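PDB 4KQC: periplasmic binding protein/LacI transcriptional regulator from Brachyspira murdochii, which probably binds a carbohydrate as the solute-binding component of an ABC transporter. Local coordinates for residues I132-S137 / A174-Y179; A121-F125 / R164-A169; A141-Q147 / A180-P186. One frame throughout, in Å; residues are numbered along the deposited sequence.

Interaction 1 (I132-S137 / A174-Y179); sequences IAAFTS and ATAGKY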
# COMPACT_ATOMS: atom_id res chain seq x y z
N ILE A 132 26.15 -5.67 5.55
CA ILE A 132 25.93 -7.05 5.13
C ILE A 132 27.25 -7.75 4.79
O ILE A 132 27.40 -8.91 5.07
CB ILE A 132 24.97 -7.11 3.93
CG1 ILE A 132 23.55 -6.76 4.38
CG2 ILE A 132 24.97 -8.52 3.29
CD1 ILE A 132 22.61 -6.36 3.24
N ALA A 133 28.18 -7.02 4.17
CA ALA A 133 29.45 -7.61 3.74
C ALA A 133 30.27 -8.21 4.89
O ALA A 133 31.05 -9.13 4.66
CB ALA A 133 30.24 -6.57 3.01
N ALA A 134 30.07 -7.69 6.10
CA ALA A 134 30.60 -8.28 7.34
C ALA A 134 30.10 -9.64 7.78
O ALA A 134 30.71 -10.27 8.66
CB ALA A 134 30.46 -7.31 8.50
N PHE A 135 28.97 -10.08 7.24
CA PHE A 135 28.41 -11.38 7.59
C PHE A 135 28.99 -12.47 6.70
O PHE A 135 29.88 -12.20 5.86
CB PHE A 135 26.88 -11.32 7.57
CG PHE A 135 26.37 -10.52 8.70
CD1 PHE A 135 26.34 -9.16 8.63
CD2 PHE A 135 25.90 -11.14 9.84
CE1 PHE A 135 25.90 -8.40 9.71
CE2 PHE A 135 25.47 -10.40 10.92
CZ PHE A 135 25.45 -9.01 10.84
N THR A 136 28.56 -13.69 6.94
CA THR A 136 29.10 -14.83 6.20
C THR A 136 28.02 -15.77 5.80
O THR A 136 26.88 -15.71 6.28
CB THR A 136 30.13 -15.61 7.05
OG1 THR A 136 29.50 -16.16 8.23
CG2 THR A 136 31.28 -14.75 7.47
N SER A 137 28.37 -16.71 4.93
CA SER A 137 27.42 -17.68 4.48
C SER A 137 26.87 -18.56 5.62
O SER A 137 25.71 -18.96 5.58
CB SER A 137 28.06 -18.55 3.41
OG SER A 137 27.14 -19.54 3.02
N ALA A 174 30.24 -8.52 -3.00
CA ALA A 174 30.60 -8.33 -1.60
C ALA A 174 29.44 -8.75 -0.67
O ALA A 174 29.66 -8.99 0.51
CB ALA A 174 31.00 -6.91 -1.34
N THR A 175 28.23 -8.77 -1.20
CA THR A 175 27.03 -9.13 -0.42
C THR A 175 26.46 -10.50 -0.72
O THR A 175 25.73 -11.05 0.11
CB THR A 175 25.94 -8.04 -0.53
OG1 THR A 175 25.59 -7.82 -1.88
CG2 THR A 175 26.36 -6.71 0.10
N ALA A 176 26.75 -11.02 -1.90
CA ALA A 176 26.08 -12.26 -2.35
C ALA A 176 26.38 -13.39 -1.40
O ALA A 176 27.46 -13.53 -0.90
CB ALA A 176 26.48 -12.58 -3.76
N GLY A 177 25.37 -14.18 -1.09
CA GLY A 177 25.55 -15.26 -0.17
C GLY A 177 25.57 -14.95 1.33
O GLY A 177 25.68 -15.84 2.15
N LYS A 178 25.50 -13.67 1.70
CA LYS A 178 25.70 -13.28 3.09
C LYS A 178 24.43 -12.77 3.72
O LYS A 178 24.51 -12.19 4.77
CB LYS A 178 26.73 -12.16 3.18
CG LYS A 178 28.14 -12.57 2.75
CD LYS A 178 29.09 -11.38 2.75
CE LYS A 178 30.48 -11.83 2.41
NZ LYS A 178 31.34 -10.59 2.38
N TYR A 179 23.29 -12.93 3.07
CA TYR A 179 22.08 -12.33 3.55
C TYR A 179 20.95 -13.31 3.43
O TYR A 179 20.95 -14.23 2.58
CB TYR A 179 21.76 -11.01 2.80
CG TYR A 179 21.23 -11.27 1.42
CD1 TYR A 179 22.10 -11.47 0.35
CD2 TYR A 179 19.89 -11.35 1.17
CE1 TYR A 179 21.64 -11.81 -0.92
CE2 TYR A 179 19.41 -11.64 -0.11
CZ TYR A 179 20.28 -11.86 -1.14
OH TYR A 179 19.84 -12.19 -2.39

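Interaction 2 (A121-F125 / R164-A169); sequences ADKMF and RFTELA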
# COMPACT_ATOMS: atom_id res chain seq x y z
N ALA A 121 13.46 -1.44 -1.46
CA ALA A 121 14.62 -2.35 -1.55
C ALA A 121 15.86 -1.58 -1.95
O ALA A 121 16.92 -1.79 -1.36
CB ALA A 121 14.35 -3.46 -2.55
N ASP A 122 15.71 -0.68 -2.90
CA ASP A 122 16.91 0.12 -3.34
C ASP A 122 17.51 0.90 -2.15
O ASP A 122 18.74 0.88 -1.91
CB ASP A 122 16.55 1.15 -4.43
CG ASP A 122 16.09 0.53 -5.73
OD1 ASP A 122 16.47 -0.60 -6.08
OD2 ASP A 122 15.29 1.21 -6.44
N LYS A 123 16.65 1.56 -1.40
CA LYS A 123 17.07 2.35 -0.25
C LYS A 123 17.64 1.45 0.85
O LYS A 123 18.61 1.84 1.53
CB LYS A 123 15.89 3.17 0.29
CG LYS A 123 15.35 4.19 -0.66
CD LYS A 123 16.34 5.29 -0.92
CE LYS A 123 15.66 6.26 -1.90
NZ LYS A 123 16.55 7.39 -2.20
N MSE A 124 17.00 0.30 1.11
CA MSE A 124 17.51 -0.59 2.14
C MSE A 124 18.86 -1.16 1.80
O MSE A 124 19.72 -1.31 2.68
CB MSE A 124 16.50 -1.75 2.37
CG MSE A 124 16.94 -2.74 3.46
SE MSE A 124 16.48 -2.09 5.26
CE MSE A 124 14.46 -2.13 5.21
N PHE A 125 19.03 -1.53 0.54
CA PHE A 125 20.34 -2.09 0.04
C PHE A 125 21.41 -1.05 0.18
O PHE A 125 22.46 -1.33 0.74
CB PHE A 125 20.25 -2.55 -1.40
CG PHE A 125 21.50 -3.20 -1.85
CD1 PHE A 125 21.91 -4.42 -1.26
CD2 PHE A 125 22.34 -2.56 -2.72
CE1 PHE A 125 23.09 -5.01 -1.58
CE2 PHE A 125 23.50 -3.19 -3.10
CZ PHE A 125 23.86 -4.39 -2.51
N ARG A 164 13.69 -7.19 -5.96
CA ARG A 164 14.69 -6.15 -6.20
C ARG A 164 15.88 -6.30 -5.24
O ARG A 164 17.05 -6.15 -5.65
CB ARG A 164 14.09 -4.77 -6.09
CG ARG A 164 15.06 -3.62 -6.33
CD ARG A 164 15.60 -3.65 -7.74
NE ARG A 164 16.36 -2.44 -8.04
CZ ARG A 164 17.20 -2.27 -9.07
NH1 ARG A 164 17.36 -3.22 -10.00
NH2 ARG A 164 17.86 -1.13 -9.18
N PHE A 165 15.64 -6.52 -3.98
CA PHE A 165 16.74 -6.71 -3.00
C PHE A 165 17.66 -7.89 -3.35
O PHE A 165 18.91 -7.78 -3.28
CB PHE A 165 16.22 -6.91 -1.56
CG PHE A 165 17.28 -6.71 -0.54
CD1 PHE A 165 18.09 -7.74 -0.14
CD2 PHE A 165 17.45 -5.48 0.05
CE1 PHE A 165 19.09 -7.54 0.78
CE2 PHE A 165 18.40 -5.28 1.00
CZ PHE A 165 19.21 -6.31 1.39
N THR A 166 17.07 -8.96 -3.85
CA THR A 166 17.82 -10.15 -4.25
C THR A 166 18.66 -9.81 -5.45
O THR A 166 19.83 -10.24 -5.54
CB THR A 166 16.81 -11.30 -4.46
OG1 THR A 166 16.26 -11.64 -3.18
CG2 THR A 166 17.45 -12.52 -5.06
N GLU A 167 18.11 -9.10 -6.40
CA GLU A 167 18.85 -8.70 -7.60
C GLU A 167 20.07 -7.86 -7.20
O GLU A 167 21.19 -8.08 -7.68
CB GLU A 167 17.89 -7.97 -8.57
CG GLU A 167 18.57 -7.36 -9.77
CD GLU A 167 17.69 -6.45 -10.63
OE1 GLU A 167 16.60 -6.01 -10.21
OE2 GLU A 167 18.13 -6.18 -11.77
N LEU A 168 19.86 -6.88 -6.32
CA LEU A 168 20.97 -6.00 -5.98
C LEU A 168 22.04 -6.75 -5.16
O LEU A 168 23.22 -6.62 -5.40
CB LEU A 168 20.48 -4.78 -5.18
CG LEU A 168 19.51 -3.84 -5.92
CD1 LEU A 168 18.89 -2.85 -4.99
CD2 LEU A 168 20.21 -3.16 -7.08
N ALA A 169 21.59 -7.50 -4.16
CA ALA A 169 22.47 -8.14 -3.21
C ALA A 169 23.19 -9.35 -3.89
O ALA A 169 24.34 -9.67 -3.56
CB ALA A 169 21.69 -8.59 -1.97

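Interaction 3 (A141-Q147 / A180-P186); sequences AKIAVLQ and ALQVIVP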
# COMPACT_ATOMS: atom_id res chain seq x y z
N ALA A 141 23.43 -12.10 7.41
CA ALA A 141 22.64 -10.92 7.80
C ALA A 141 21.19 -11.14 7.48
O ALA A 141 20.83 -11.56 6.36
CB ALA A 141 23.11 -9.68 7.05
N LYS A 142 20.31 -10.74 8.39
CA LYS A 142 18.88 -10.93 8.22
C LYS A 142 18.15 -9.62 7.98
O LYS A 142 18.41 -8.65 8.67
CB LYS A 142 18.28 -11.61 9.45
CG LYS A 142 18.99 -12.89 9.89
CD LYS A 142 19.00 -13.92 8.76
CE LYS A 142 19.19 -15.32 9.30
NZ LYS A 142 20.53 -15.51 9.92
N ILE A 143 17.27 -9.61 7.00
CA ILE A 143 16.34 -8.53 6.76
C ILE A 143 14.90 -9.10 6.81
O ILE A 143 14.57 -10.05 6.10
CB ILE A 143 16.58 -7.85 5.42
CG1 ILE A 143 18.02 -7.23 5.38
CG2 ILE A 143 15.53 -6.78 5.17
CD1 ILE A 143 19.08 -8.08 4.69
N ALA A 144 14.08 -8.55 7.69
CA ALA A 144 12.71 -9.03 7.85
C ALA A 144 11.78 -8.25 6.96
O ALA A 144 11.91 -7.00 6.82
CB ALA A 144 12.31 -8.84 9.28
N VAL A 145 10.86 -8.95 6.33
CA VAL A 145 9.83 -8.33 5.50
C VAL A 145 8.48 -8.63 6.20
O VAL A 145 8.08 -9.77 6.22
CB VAL A 145 9.87 -8.92 4.09
CG1 VAL A 145 8.63 -8.49 3.25
CG2 VAL A 145 11.20 -8.59 3.41
N LEU A 146 7.79 -7.63 6.72
CA LEU A 146 6.48 -7.85 7.33
C LEU A 146 5.48 -7.63 6.23
O LEU A 146 5.22 -6.48 5.82
CB LEU A 146 6.25 -6.89 8.50
CG LEU A 146 6.85 -7.35 9.84
CD1 LEU A 146 5.93 -8.37 10.51
CD2 LEU A 146 8.26 -7.90 9.73
N GLN A 147 4.98 -8.75 5.72
CA GLN A 147 4.04 -8.77 4.62
C GLN A 147 2.63 -8.72 5.16
O GLN A 147 2.32 -9.53 6.01
CB GLN A 147 4.27 -10.08 3.85
CG GLN A 147 3.17 -10.40 2.86
CD GLN A 147 3.44 -11.65 2.04
OE1 GLN A 147 4.58 -12.10 1.95
NE2 GLN A 147 2.41 -12.21 1.45
N ALA A 180 19.92 -13.12 4.26
CA ALA A 180 18.65 -13.86 4.13
C ALA A 180 17.46 -12.96 4.40
O ALA A 180 17.48 -12.18 5.35
CB ALA A 180 18.59 -15.00 5.12
N LEU A 181 16.45 -13.03 3.55
CA LEU A 181 15.27 -12.25 3.71
C LEU A 181 14.26 -13.15 4.46
O LEU A 181 14.07 -14.32 4.08
CB LEU A 181 14.71 -11.83 2.36
CG LEU A 181 15.60 -10.94 1.50
CD1 LEU A 181 15.10 -10.77 0.06
CD2 LEU A 181 15.77 -9.62 2.19
N GLN A 182 13.65 -12.65 5.52
CA GLN A 182 12.72 -13.40 6.32
C GLN A 182 11.34 -12.78 6.08
O GLN A 182 11.08 -11.70 6.56
CB GLN A 182 13.11 -13.28 7.77
CG GLN A 182 14.48 -13.83 8.03
CD GLN A 182 14.84 -13.74 9.50
OE1 GLN A 182 14.49 -12.76 10.17
NE2 GLN A 182 15.52 -14.76 10.00
N VAL A 183 10.49 -13.48 5.35
CA VAL A 183 9.19 -12.96 4.96
C VAL A 183 8.19 -13.48 6.02
O VAL A 183 8.05 -14.70 6.21
CB VAL A 183 8.80 -13.32 3.51
CG1 VAL A 183 7.45 -12.70 3.17
CG2 VAL A 183 9.91 -12.82 2.57
N ILE A 184 7.57 -12.56 6.75
CA ILE A 184 6.70 -12.89 7.88
C ILE A 184 5.33 -12.26 7.61
O ILE A 184 5.21 -11.05 7.36
CB ILE A 184 7.30 -12.27 9.16
CG1 ILE A 184 8.66 -12.87 9.45
CG2 ILE A 184 6.36 -12.47 10.34
CD1 ILE A 184 9.57 -11.96 10.23
N VAL A 185 4.28 -13.06 7.70
CA VAL A 185 2.91 -12.56 7.57
C VAL A 185 2.24 -12.73 8.94
O VAL A 185 2.04 -13.86 9.39
CB VAL A 185 2.12 -13.37 6.54
CG1 VAL A 185 0.67 -12.85 6.43
CG2 VAL A 185 2.80 -13.41 5.18
N PRO A 186 1.82 -11.63 9.56
CA PRO A 186 1.12 -11.83 10.82
C PRO A 186 -0.24 -12.48 10.59
O PRO A 186 -0.85 -12.32 9.54
CB PRO A 186 0.99 -10.43 11.40
CG PRO A 186 2.09 -9.66 10.72
CD PRO A 186 2.06 -10.22 9.29

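Interaction 1 (I132-S137 / A174-Y179)
Lys178 carries the polar part of this contact. Its NZ gives a hydrogen bond of 2.7 Å to Ala133 O, close to the C-terminal end of helix 113-133. The donor lies in the plane of that carbonyl, on a lone pair, with a C=O...N angle of 129°. NZ also bonds to Ala174 O of its own segment, where it sits tilted out of the carbonyl plane. One ammonium group thus ties together two backbone oxygens from the two segments. Carbonyls at the C-terminal end of a helix carry partial negative charge, which probably favours a cation here. The lysine reaches them with a chain extended beyond CG (chi2 to chi4 all near 180°), and its CD passes 3.3 Å from Phe135 O.

Segment 174-179 runs from the loop after helix 152-171 into strand 179-184, and contains a type II beta turn from Thr175 to Lys178. The turn is closed by Lys178 N bonding to Thr175 O at 3.1 Å. Gly177 takes the third position with a positive phi of 79°, where a side chain would jam against the carbonyl of Ala176. Thr175 OG1 bonds back to Ala169 O and Asp172 O, so the turn is tied to the end of the preceding helix.

Two CA-H...O contacts bring the backbones together. Ser137 CA lies 3.4 Å from Gly177 O, and Ala133 CA lies 3.5 Å from Ala174 O.

The apolar part centres on Ile132. Its CG2, anti to the backbone N, meets Thr175 CG2 at 3.9 Å. The same methyl touches Lys178 CB and Tyr179 CB. Beyond the two segments, Ile132 also packs on Phe165 of helix 152-171 and on Ala141 of strand 141-146.

Interaction 2 (A121-F125 / R164-A169)
Phe125 and Phe165 form a T-shaped pair. The edge of Phe125 points at the face of Phe165, with centroids 5.8 Å apart and planes at 84°. Leu168 lies over one face of the Phe125 ring: its CB makes a CH-pi contact, 3.9 Å from the centroid. Ala169 CA touches Phe125 CE1 at 3.6 Å. Phe125 CG is anti to the backbone N (chi1 -176°), which carries the ring across to helix 152-171. Next to this pair, Met124 CG, of a selenomethionine, packs on Phe165 CE2. Ala121 CB sits 3.6 Å from Phe165 N, and its small size lets the backbones come close here.

The segments belong to helices 113-133 and 152-171, which lie side by side in one alpha/beta lobe of the periplasmic binding protein fold. The axes of 121-125 and 164-169 approach to 9.1 Å and cross at -40°, with both chains running in broadly the same direction.

At the outer side of the contact, Arg164 NE gives Asp122 OD1 a hydrogen bond of 2.7 Å, part of a salt bridge. It uses the syn lone pair of OD1, and the carboxylate and guanidinium planes are nearly perpendicular. Leu168 CD2 covers one face of the guanidinium.

In the second shell, Glu167 OE1 takes a bond of 2.9 Å from Arg164 NH1, which meets that carboxylate from above its plane. Both residues are modelled in two conformers, and this describes one. Phe161, also of helix 152-171, packs on Ala121 and Met124.

Interaction 3 (A141-Q147 / A180-P186)
Gln147 lays its side chain across two valines of the neighbouring strand segment. Val185 CG2 fits against the middle of the chain, 3.7 Å from Gln147 CD. Val183 CG1 lies 3.2 Å from Gln147 OE1. Gln147 CG is anti to the backbone N (chi1 167°), and the extended chain beyond it spans both methyls. Its NE2 bonds to Asp149 O, which helps to fix the amide. With an alanine here, the methyls of Val183 and Val185 would probably lose their cover and Asp149 O its amide donor.

On the same side of the sheet, Ile143 and Leu181 lie side by side. Leu181 CD2 fills the hollow at Ile143 CB, at 3.8 Å. Val183 CG2 leans on Val145 CB. Helix 152-171 covers this face, with Phe165 on Ile143 and Phe161 on Val145.

The two strands are parallel and form a beta-alpha-beta crossover with that helix between them. Six backbone hydrogen bonds join them, from Ala180 N to Ala141 O at one end to Gln147 N to Ile184 O at the other. Strand 179-184 is an outermost strand of the sheet.

On the opposite face, small residues leave room for long ones. In one of its two conformers, the bent chain of Lys142 places CD 3.8 Å from Ala180 CB and about as far from Gln182 NE2; its NZ bonds to Lys140 O. Ile184 CD1 comes alongside Ala144 CB. In one of two conformers, Leu146 CD1 touches Ile184 CG2 and Pro186 CG, 4.1 Å from each. Helix 191-199 packs on Ile184 and Pro186.

How the interactions relate
Interaction 2 is the buried one, interaction 3 is partly buried, and interaction 1 lies at the surface. Interactions 1 and 2 both use helix 113-133, near its end and near its middle. Interaction 3 pairs the strands on either side of helix 152-171 in the chain. Their chemistry follows their places: a lysine on backbone oxygens at the surface, buried rings between the helices with a salt-bridge network on their more exposed side, and regular backbone bonding in the sheet. They also touch. Tyr179 CE1 packs on Ala169 CB, Lys178 O probably accepts a hydrogen bond from Ala141 N, and the Phe165 ring meets Leu181.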